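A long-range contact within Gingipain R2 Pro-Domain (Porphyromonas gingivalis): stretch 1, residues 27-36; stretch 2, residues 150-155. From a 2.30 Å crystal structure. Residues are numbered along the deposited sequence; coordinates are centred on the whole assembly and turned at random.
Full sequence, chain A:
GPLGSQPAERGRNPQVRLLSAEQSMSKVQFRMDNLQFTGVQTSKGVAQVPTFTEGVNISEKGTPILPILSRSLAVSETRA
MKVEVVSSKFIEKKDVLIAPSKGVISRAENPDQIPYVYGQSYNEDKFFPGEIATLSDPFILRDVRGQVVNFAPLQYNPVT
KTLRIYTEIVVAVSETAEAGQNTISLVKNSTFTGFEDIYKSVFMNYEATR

Stretch 1 (27-36) KVQFRMDNLQ
Stretch 2 150-155: NFAPLQ

No hydrogen bond crosses between these two stretches, although they run in nearly the same direction and are extended over much of their length; the contact is wholly apolar and centres on Phe30, whose CB sits over a face of the Phe151 ring, 3.5 Å from the ring centroid and 11° off the ring normal. This is a CH-pi contact, a CH2 group resting on the aromatic pi cloud. The two rings lie near parallel, with planes at 27°, but are slid apart, centroids 5.5 Å from each other, so they barely overlap.

Stretch 1 is a strand through residues 27-31 (phi -105° to -136°, psi 111° to 140°), then passes into a loop in which Asn34 adopts a left-handed 48/49 conformation. In stretch 2, strand residues 150-151 are followed by Ala152 (-115/82) and Pro153 (-83/3), after which a strand resumes at Leu154 (-121/107). The end-to-end vectors, CA of Val28 to Leu35 and CA of Phe151 to Leu154, differ by 28°. Register is set by CA of Phe30 to CA of Phe151 at 7.3 Å and CA of Met32 to CA of Pro153 at 7.7 Å, a spacing that leaves room for side chains between the backbones.

Strand alternation turns Val28 and Phe30 toward stretch 2 and Gln29 and Arg31 away; Met32, just past the strand in the loop, also points toward it. Val28 (chi1 t) brings CG1 to 3.7 Å from CZ of Phe151, at the ring edge and near its plane. Phe151 (chi1 m, chi2 96°) thus meets Val28 at its edge and Phe30 over one face. Phe30 (chi1 t, chi2 -87°) reaches onward, its CZ 3.5 Å from CG of Pro153, whose ring is C-gamma endo; the proline approaches the aromatic ring obliquely.

Met32 (t, p, p) curls its terminal methyl into the next gap, CE lying 3.8 Å from CG of Pro153 and 3.9 Å from CD2 of Leu154. Leu154 (m, t) leaves its backbone sideways, but its end comes nearer to stretch 1. Leu35 (t, p) closes the row, with CD1 4.0 Å from CD2 of Leu154. Each pairing is van der Waals packing of nonpolar groups, and together they bury 353 Å², summed over both sides.

Ala152 points away from stretch 1. Within stretch 2, NE2 of Gln155 (m, m, chi3 -40°) donates a hydrogen bond to O of Ala152 at 2.9 Å, with an N-H...O angle of 157°, linking backbone and side chain across the Pro153-Leu154 segment.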

# COMPACT_ATOMS: atom_id res chain seq x y z
N LYS A 27 1.85 -23.27 15.61
CA LYS A 27 1.17 -23.16 16.90
C LYS A 27 1.16 -21.68 17.29
O LYS A 27 2.22 -21.09 17.51
CB LYS A 27 1.86 -24.03 17.96
CG LYS A 27 0.90 -24.63 18.99
CD LYS A 27 1.64 -25.60 19.90
CE LYS A 27 0.89 -25.85 21.18
NZ LYS A 27 1.70 -26.64 22.14
N VAL A 28 -0.03 -21.06 17.28
CA VAL A 28 -0.18 -19.63 17.55
C VAL A 28 -0.97 -19.44 18.86
O VAL A 28 -2.04 -20.02 19.05
CB VAL A 28 -0.82 -18.86 16.36
CG1 VAL A 28 -0.86 -17.35 16.63
CG2 VAL A 28 -0.10 -19.14 15.05
N GLN A 29 -0.42 -18.60 19.74
CA GLN A 29 -1.03 -18.25 21.01
C GLN A 29 -1.61 -16.84 20.96
O GLN A 29 -0.94 -15.89 20.55
CB GLN A 29 0.00 -18.36 22.16
CG GLN A 29 -0.43 -17.68 23.47
CD GLN A 29 0.58 -17.83 24.57
OE1 GLN A 29 0.80 -18.92 25.09
NE2 GLN A 29 1.21 -16.73 24.95
N PHE A 30 -2.86 -16.72 21.38
CA PHE A 30 -3.56 -15.46 21.54
C PHE A 30 -3.74 -15.23 23.02
O PHE A 30 -4.09 -16.16 23.76
CB PHE A 30 -4.92 -15.43 20.81
CG PHE A 30 -5.84 -14.33 21.30
CD1 PHE A 30 -6.68 -14.52 22.39
CD2 PHE A 30 -5.81 -13.07 20.69
CE1 PHE A 30 -7.47 -13.47 22.88
CE2 PHE A 30 -6.63 -12.03 21.16
CZ PHE A 30 -7.45 -12.24 22.25
N ARG A 31 -3.55 -13.98 23.46
CA ARG A 31 -3.82 -13.57 24.82
C ARG A 31 -4.55 -12.23 24.77
O ARG A 31 -4.18 -11.36 23.98
CB ARG A 31 -2.55 -13.52 25.68
CG ARG A 31 -2.19 -14.87 26.28
CD ARG A 31 -0.86 -14.83 27.00
NE ARG A 31 -0.59 -16.08 27.71
CZ ARG A 31 0.56 -16.38 28.31
NH1 ARG A 31 1.57 -15.52 28.27
NH2 ARG A 31 0.70 -17.54 28.93
N MET A 32 -5.63 -12.10 25.56
CA MET A 32 -6.44 -10.89 25.62
C MET A 32 -5.60 -9.72 26.15
O MET A 32 -4.94 -9.84 27.18
CB MET A 32 -7.70 -11.10 26.49
CG MET A 32 -8.66 -9.90 26.49
SD MET A 32 -9.25 -9.42 24.84
CE MET A 32 -10.60 -10.60 24.65
N ASP A 33 -5.63 -8.59 25.43
CA ASP A 33 -4.87 -7.42 25.80
C ASP A 33 -5.73 -6.17 25.72
O ASP A 33 -6.39 -5.94 24.70
CB ASP A 33 -3.61 -7.30 24.92
CG ASP A 33 -2.65 -6.22 25.38
OD1 ASP A 33 -2.67 -5.12 24.80
OD2 ASP A 33 -1.89 -6.47 26.34
N ASN A 34 -5.72 -5.37 26.80
CA ASN A 34 -6.43 -4.10 26.97
C ASN A 34 -7.93 -4.17 26.55
O ASN A 34 -8.41 -3.32 25.81
CB ASN A 34 -5.69 -2.97 26.20
CG ASN A 34 -6.10 -1.56 26.56
OD1 ASN A 34 -6.50 -1.26 27.68
ND2 ASN A 34 -6.00 -0.67 25.60
N LEU A 35 -8.65 -5.19 27.04
CA LEU A 35 -10.09 -5.31 26.75
C LEU A 35 -10.86 -4.16 27.42
O LEU A 35 -10.78 -3.99 28.63
CB LEU A 35 -10.66 -6.67 27.17
CG LEU A 35 -12.19 -6.83 27.01
CD1 LEU A 35 -12.59 -7.02 25.55
CD2 LEU A 35 -12.70 -7.98 27.86
N GLN A 36 -11.56 -3.36 26.61
CA GLN A 36 -12.36 -2.22 27.09
C GLN A 36 -13.78 -2.29 26.54
O GLN A 36 -14.02 -2.94 25.51
CB GLN A 36 -11.72 -0.87 26.69
CG GLN A 36 -10.23 -0.74 27.05
CD GLN A 36 -9.85 0.51 27.80
OE1 GLN A 36 -9.00 1.29 27.34
NE2 GLN A 36 -10.37 0.67 29.01
N ASN A 150 -8.05 -16.69 12.39
CA ASN A 150 -8.84 -15.71 13.15
C ASN A 150 -9.20 -16.23 14.54
O ASN A 150 -9.75 -17.33 14.68
CB ASN A 150 -10.12 -15.34 12.40
CG ASN A 150 -9.90 -15.16 10.92
OD1 ASN A 150 -9.17 -14.26 10.49
ND2 ASN A 150 -10.45 -16.06 10.12
N PHE A 151 -8.91 -15.42 15.56
CA PHE A 151 -9.28 -15.71 16.94
C PHE A 151 -10.52 -14.92 17.27
O PHE A 151 -10.54 -13.72 17.01
CB PHE A 151 -8.15 -15.33 17.91
CG PHE A 151 -6.87 -16.09 17.76
CD1 PHE A 151 -5.82 -15.58 17.00
CD2 PHE A 151 -6.69 -17.32 18.39
CE1 PHE A 151 -4.61 -16.28 16.88
CE2 PHE A 151 -5.49 -18.01 18.28
CZ PHE A 151 -4.46 -17.49 17.52
N ALA A 152 -11.57 -15.58 17.79
CA ALA A 152 -12.80 -14.92 18.22
C ALA A 152 -12.90 -15.10 19.75
O ALA A 152 -13.52 -16.06 20.23
CB ALA A 152 -14.01 -15.49 17.48
N PRO A 153 -12.21 -14.23 20.54
CA PRO A 153 -12.17 -14.43 21.99
C PRO A 153 -13.37 -13.87 22.76
O PRO A 153 -13.39 -13.93 23.99
CB PRO A 153 -10.89 -13.70 22.40
CG PRO A 153 -10.80 -12.58 21.43
CD PRO A 153 -11.39 -13.06 20.14
N LEU A 154 -14.36 -13.32 22.04
CA LEU A 154 -15.55 -12.78 22.66
C LEU A 154 -16.78 -13.51 22.12
O LEU A 154 -17.13 -13.37 20.94
CB LEU A 154 -15.64 -11.25 22.46
CG LEU A 154 -14.48 -10.41 23.06
CD1 LEU A 154 -14.54 -8.99 22.57
CD2 LEU A 154 -14.49 -10.44 24.59
N GLN A 155 -17.37 -14.36 22.97
CA GLN A 155 -18.54 -15.18 22.65
C GLN A 155 -19.70 -14.68 23.50
O GLN A 155 -19.57 -14.56 24.72
CB GLN A 155 -18.25 -16.67 22.87
CG GLN A 155 -17.04 -17.21 22.08
CD GLN A 155 -17.26 -17.37 20.59
OE1 GLN A 155 -18.32 -17.81 20.14
NE2 GLN A 155 -16.23 -17.08 19.80